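Local coordinates for protein ninB (Enterobacteria phage lambda, PDB 1PC6) that probably helps load the phage recombinase onto single-stranded DNA to initiate genetic exchange, in the manner of the bacterial RecFOR proteins, at residues W72-D84 against V96-E108. Residues are numbered along the deposited sequence; the frame is centred on the assembly and turned at random.
Sequences WKCVFTAALKQQD and VIGQSTSRMRVGE. With BME (beta-mercaptoethanol), chain C.
Asp84 and Ile97 form an antiparallel hydrogen-bonded pair at the base of the 84-87/94-97 hairpin: Ile97 N to Asp84 O is 2.6 Å and nearly straight at 170°, the return bond weak. Nearer the N-terminal end of helix 69-80, Lys73 and Thr101 meet tip to tip in a hydrogen bond from NZ to OG1 of 2.7 Å. With CG anti to the backbone N (chi1 -171°), the lysine chain leaves the helix and then bends near its end to reach the threonine. Lys81, in the loop after helix 69-80, forms a salt bridge with Glu108 in the first turn of helix 106-122, NZ lying 3.2 Å from OE1 on its syn lone pair. OE2 accepts the backbone N-H of Arg105, at the N-cap position, from above the carboxylate plane, so the two oxygens of one carboxylate serve the helix start and the lysine. Gln99 NE2 adds a weak bond to Gln82 O. Around these polar links the packing is largely aliphatic. Gln99 crosses Lys81 at about a right angle, its CG 3.4 Å from Lys81 CB, while its CB rests on Thr77 CG2. Val96 CG1 lies against Gln83 CB; the amide of Gln83 itself bonds to the backbone of Val96 of the second subunit. Beta-mercaptoethanol, probably from the crystallisation liquor, lies between Thr77 and Gly98 and takes a weak bond from Lys73 NZ; its modelled link to Cys74 SG is too stretched to trust. The backbone pair thus closes the hairpin, Lys73 and Thr77 hold Gln99 and Thr101 against helix 69-80, and Lys81 reaches helix 106-122.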
# COMPACT_ATOMS: atom_id res chain seq x y z
N TRP A 72 -1.32 -2.44 -14.25
CA TRP A 72 -1.04 -3.83 -14.61
C TRP A 72 -1.30 -4.79 -13.45
O TRP A 72 -1.63 -5.96 -13.66
CB TRP A 72 0.40 -4.00 -15.10
CG TRP A 72 0.60 -3.78 -16.59
CD1 TRP A 72 1.22 -2.73 -17.19
CD2 TRP A 72 0.17 -4.65 -17.65
NE1 TRP A 72 1.20 -2.88 -18.56
CE2 TRP A 72 0.57 -4.06 -18.86
CE3 TRP A 72 -0.51 -5.87 -17.69
CZ2 TRP A 72 0.31 -4.64 -20.11
CZ3 TRP A 72 -0.77 -6.46 -18.92
CH2 TRP A 72 -0.36 -5.84 -20.12
N LYS A 73 -1.16 -4.30 -12.21
CA LYS A 73 -1.41 -5.16 -11.06
C LYS A 73 -2.88 -5.55 -11.09
O LYS A 73 -3.24 -6.70 -10.86
CB LYS A 73 -1.06 -4.44 -9.75
CG LYS A 73 -1.08 -5.35 -8.53
CD LYS A 73 -0.40 -4.71 -7.33
CE LYS A 73 -1.22 -3.60 -6.65
NZ LYS A 73 -2.24 -4.10 -5.68
N CYS A 74 -3.74 -4.58 -11.40
CA CYS A 74 -5.18 -4.81 -11.50
C CYS A 74 -5.50 -5.91 -12.51
O CYS A 74 -6.15 -6.90 -12.18
CB CYS A 74 -5.90 -3.53 -11.93
SG CYS A 74 -6.48 -2.50 -10.59
N VAL A 75 -5.06 -5.69 -13.75
CA VAL A 75 -5.30 -6.64 -14.82
C VAL A 75 -4.86 -8.03 -14.40
O VAL A 75 -5.60 -9.01 -14.54
CB VAL A 75 -4.53 -6.23 -16.09
CG1 VAL A 75 -4.91 -7.16 -17.24
CG2 VAL A 75 -4.82 -4.79 -16.45
N PHE A 76 -3.64 -8.12 -13.87
CA PHE A 76 -3.15 -9.41 -13.46
C PHE A 76 -3.97 -9.96 -12.31
O PHE A 76 -4.39 -11.11 -12.36
CB PHE A 76 -1.67 -9.34 -13.08
CG PHE A 76 -0.75 -9.33 -14.27
CD1 PHE A 76 -0.76 -10.39 -15.17
CD2 PHE A 76 0.10 -8.25 -14.51
CE1 PHE A 76 0.06 -10.38 -16.30
CE2 PHE A 76 0.93 -8.23 -15.64
CZ PHE A 76 0.91 -9.29 -16.53
N THR A 77 -4.23 -9.15 -11.29
CA THR A 77 -5.03 -9.63 -10.17
C THR A 77 -6.43 -10.00 -10.65
O THR A 77 -7.04 -10.95 -10.16
CB THR A 77 -5.14 -8.56 -9.10
OG1 THR A 77 -3.84 -8.30 -8.56
CG2 THR A 77 -6.06 -9.02 -7.98
N ALA A 78 -6.94 -9.25 -11.62
CA ALA A 78 -8.27 -9.51 -12.16
C ALA A 78 -8.34 -10.89 -12.78
O ALA A 78 -9.40 -11.52 -12.78
CB ALA A 78 -8.63 -8.47 -13.20
N ALA A 79 -7.22 -11.37 -13.30
CA ALA A 79 -7.14 -12.69 -13.94
C ALA A 79 -7.21 -13.85 -12.95
O ALA A 79 -7.48 -14.99 -13.33
CB ALA A 79 -5.86 -12.78 -14.78
N LEU A 80 -6.96 -13.57 -11.67
CA LEU A 80 -6.99 -14.59 -10.65
C LEU A 80 -8.27 -14.54 -9.82
O LEU A 80 -8.95 -15.56 -9.63
CB LEU A 80 -5.78 -14.48 -9.71
CG LEU A 80 -4.38 -14.89 -10.18
CD1 LEU A 80 -4.50 -15.94 -11.32
CD2 LEU A 80 -3.58 -13.68 -10.65
N LYS A 81 -8.61 -13.35 -9.34
CA LYS A 81 -9.81 -13.19 -8.52
C LYS A 81 -10.73 -12.14 -9.13
O LYS A 81 -10.29 -11.04 -9.46
CB LYS A 81 -9.41 -12.78 -7.11
CG LYS A 81 -7.94 -13.08 -6.77
CD LYS A 81 -7.74 -13.53 -5.31
CE LYS A 81 -8.27 -12.52 -4.29
NZ LYS A 81 -8.54 -13.12 -2.95
N GLN A 82 -12.00 -12.50 -9.29
CA GLN A 82 -13.01 -11.61 -9.86
C GLN A 82 -13.09 -10.30 -9.11
O GLN A 82 -13.09 -10.29 -7.88
CB GLN A 82 -14.40 -12.23 -9.82
CG GLN A 82 -14.54 -13.52 -10.58
CD GLN A 82 -15.95 -13.71 -11.08
OE1 GLN A 82 -16.91 -13.51 -10.34
NE2 GLN A 82 -16.09 -14.10 -12.35
N GLN A 83 -13.18 -9.21 -9.84
CA GLN A 83 -13.27 -7.90 -9.22
C GLN A 83 -14.63 -7.76 -8.56
O GLN A 83 -15.62 -8.17 -9.16
CB GLN A 83 -13.09 -6.81 -10.27
CG GLN A 83 -11.73 -6.79 -10.90
CD GLN A 83 -11.49 -5.52 -11.68
OE1 GLN A 83 -12.17 -5.26 -12.67
NE2 GLN A 83 -10.53 -4.72 -11.24
N ASP A 84 -14.69 -7.19 -7.36
CA ASP A 84 -15.99 -7.01 -6.70
C ASP A 84 -16.67 -5.74 -7.18
O ASP A 84 -16.01 -4.81 -7.60
CB ASP A 84 -15.84 -6.96 -5.17
CG ASP A 84 -15.69 -8.33 -4.55
OD1 ASP A 84 -16.11 -9.32 -5.19
OD2 ASP A 84 -15.19 -8.44 -3.41
N VAL A 96 -16.44 -0.68 -9.36
CA VAL A 96 -15.85 -2.01 -9.38
C VAL A 96 -14.51 -1.93 -8.68
O VAL A 96 -13.71 -1.05 -8.96
CB VAL A 96 -15.67 -2.51 -10.81
CG1 VAL A 96 -14.84 -3.77 -10.81
CG2 VAL A 96 -17.02 -2.77 -11.44
N ILE A 97 -14.28 -2.85 -7.76
CA ILE A 97 -13.06 -2.87 -6.98
C ILE A 97 -12.23 -4.12 -7.20
O ILE A 97 -12.76 -5.23 -7.17
CB ILE A 97 -13.39 -2.80 -5.47
CG1 ILE A 97 -14.32 -1.61 -5.19
CG2 ILE A 97 -12.09 -2.75 -4.64
CD1 ILE A 97 -14.82 -1.55 -3.78
N GLY A 98 -10.94 -3.93 -7.42
CA GLY A 98 -10.05 -5.06 -7.62
C GLY A 98 -9.71 -5.68 -6.26
O GLY A 98 -10.08 -5.14 -5.22
N GLN A 99 -9.01 -6.81 -6.27
CA GLN A 99 -8.63 -7.47 -5.02
C GLN A 99 -7.33 -6.90 -4.49
O GLN A 99 -6.45 -6.52 -5.26
CB GLN A 99 -8.46 -8.98 -5.24
CG GLN A 99 -9.70 -9.68 -5.74
CD GLN A 99 -10.92 -9.37 -4.90
OE1 GLN A 99 -10.87 -9.39 -3.67
NE2 GLN A 99 -12.04 -9.09 -5.56
N SER A 100 -7.22 -6.85 -3.17
CA SER A 100 -6.02 -6.32 -2.52
C SER A 100 -4.86 -7.30 -2.56
O SER A 100 -4.98 -8.44 -2.08
CB SER A 100 -6.34 -5.96 -1.07
OG SER A 100 -5.16 -5.56 -0.39
N THR A 101 -3.75 -6.87 -3.14
CA THR A 101 -2.56 -7.70 -3.22
C THR A 101 -1.98 -7.87 -1.81
O THR A 101 -1.38 -8.90 -1.50
CB THR A 101 -1.52 -7.06 -4.13
OG1 THR A 101 -1.29 -5.71 -3.72
CG2 THR A 101 -2.01 -7.10 -5.58
N SER A 102 -2.19 -6.87 -0.97
CA SER A 102 -1.73 -6.88 0.42
C SER A 102 -2.42 -8.01 1.19
O SER A 102 -1.77 -8.81 1.85
CB SER A 102 -2.05 -5.55 1.10
OG SER A 102 -1.55 -4.45 0.34
N ARG A 103 -3.75 -8.05 1.09
CA ARG A 103 -4.53 -9.07 1.77
C ARG A 103 -4.23 -10.47 1.25
O ARG A 103 -4.38 -11.44 1.99
CB ARG A 103 -6.02 -8.76 1.63
N MET A 104 -3.80 -10.58 -0.01
CA MET A 104 -3.50 -11.89 -0.61
C MET A 104 -2.75 -12.87 0.29
O MET A 104 -1.87 -12.48 1.07
CB MET A 104 -2.67 -11.72 -1.90
CG MET A 104 -3.43 -11.26 -3.14
SD MET A 104 -2.49 -11.55 -4.67
CE MET A 104 -3.66 -12.43 -5.66
N ARG A 105 -3.10 -14.16 0.16
CA ARG A 105 -2.45 -15.23 0.92
C ARG A 105 -1.18 -15.62 0.19
O ARG A 105 -1.05 -15.36 -1.01
CB ARG A 105 -3.38 -16.44 1.03
N VAL A 106 -0.25 -16.26 0.89
CA VAL A 106 1.02 -16.66 0.29
C VAL A 106 0.88 -17.58 -0.92
O VAL A 106 1.71 -17.55 -1.83
CB VAL A 106 1.93 -17.34 1.33
CG1 VAL A 106 3.25 -17.71 0.68
CG2 VAL A 106 2.15 -16.41 2.51
N GLY A 107 -0.17 -18.40 -0.93
CA GLY A 107 -0.39 -19.29 -2.06
C GLY A 107 -0.85 -18.55 -3.30
O GLY A 107 -0.48 -18.90 -4.43
N GLU A 108 -1.67 -17.51 -3.08
CA GLU A 108 -2.22 -16.68 -4.15
C GLU A 108 -1.14 -15.76 -4.67
O GLU A 108 -0.79 -15.79 -5.85
CB GLU A 108 -3.36 -15.81 -3.62
CG GLU A 108 -4.29 -16.52 -2.65
CD GLU A 108 -5.48 -15.67 -2.26
OE1 GLU A 108 -6.35 -15.42 -3.14
OE2 GLU A 108 -5.55 -15.26 -1.08
C1 BME C . -4.52 -5.25 -7.42
C2 BME C . -5.90 -5.36 -8.11
O1 BME C . -3.76 -4.23 -8.04
S2 BME C . -6.79 -3.79 -7.96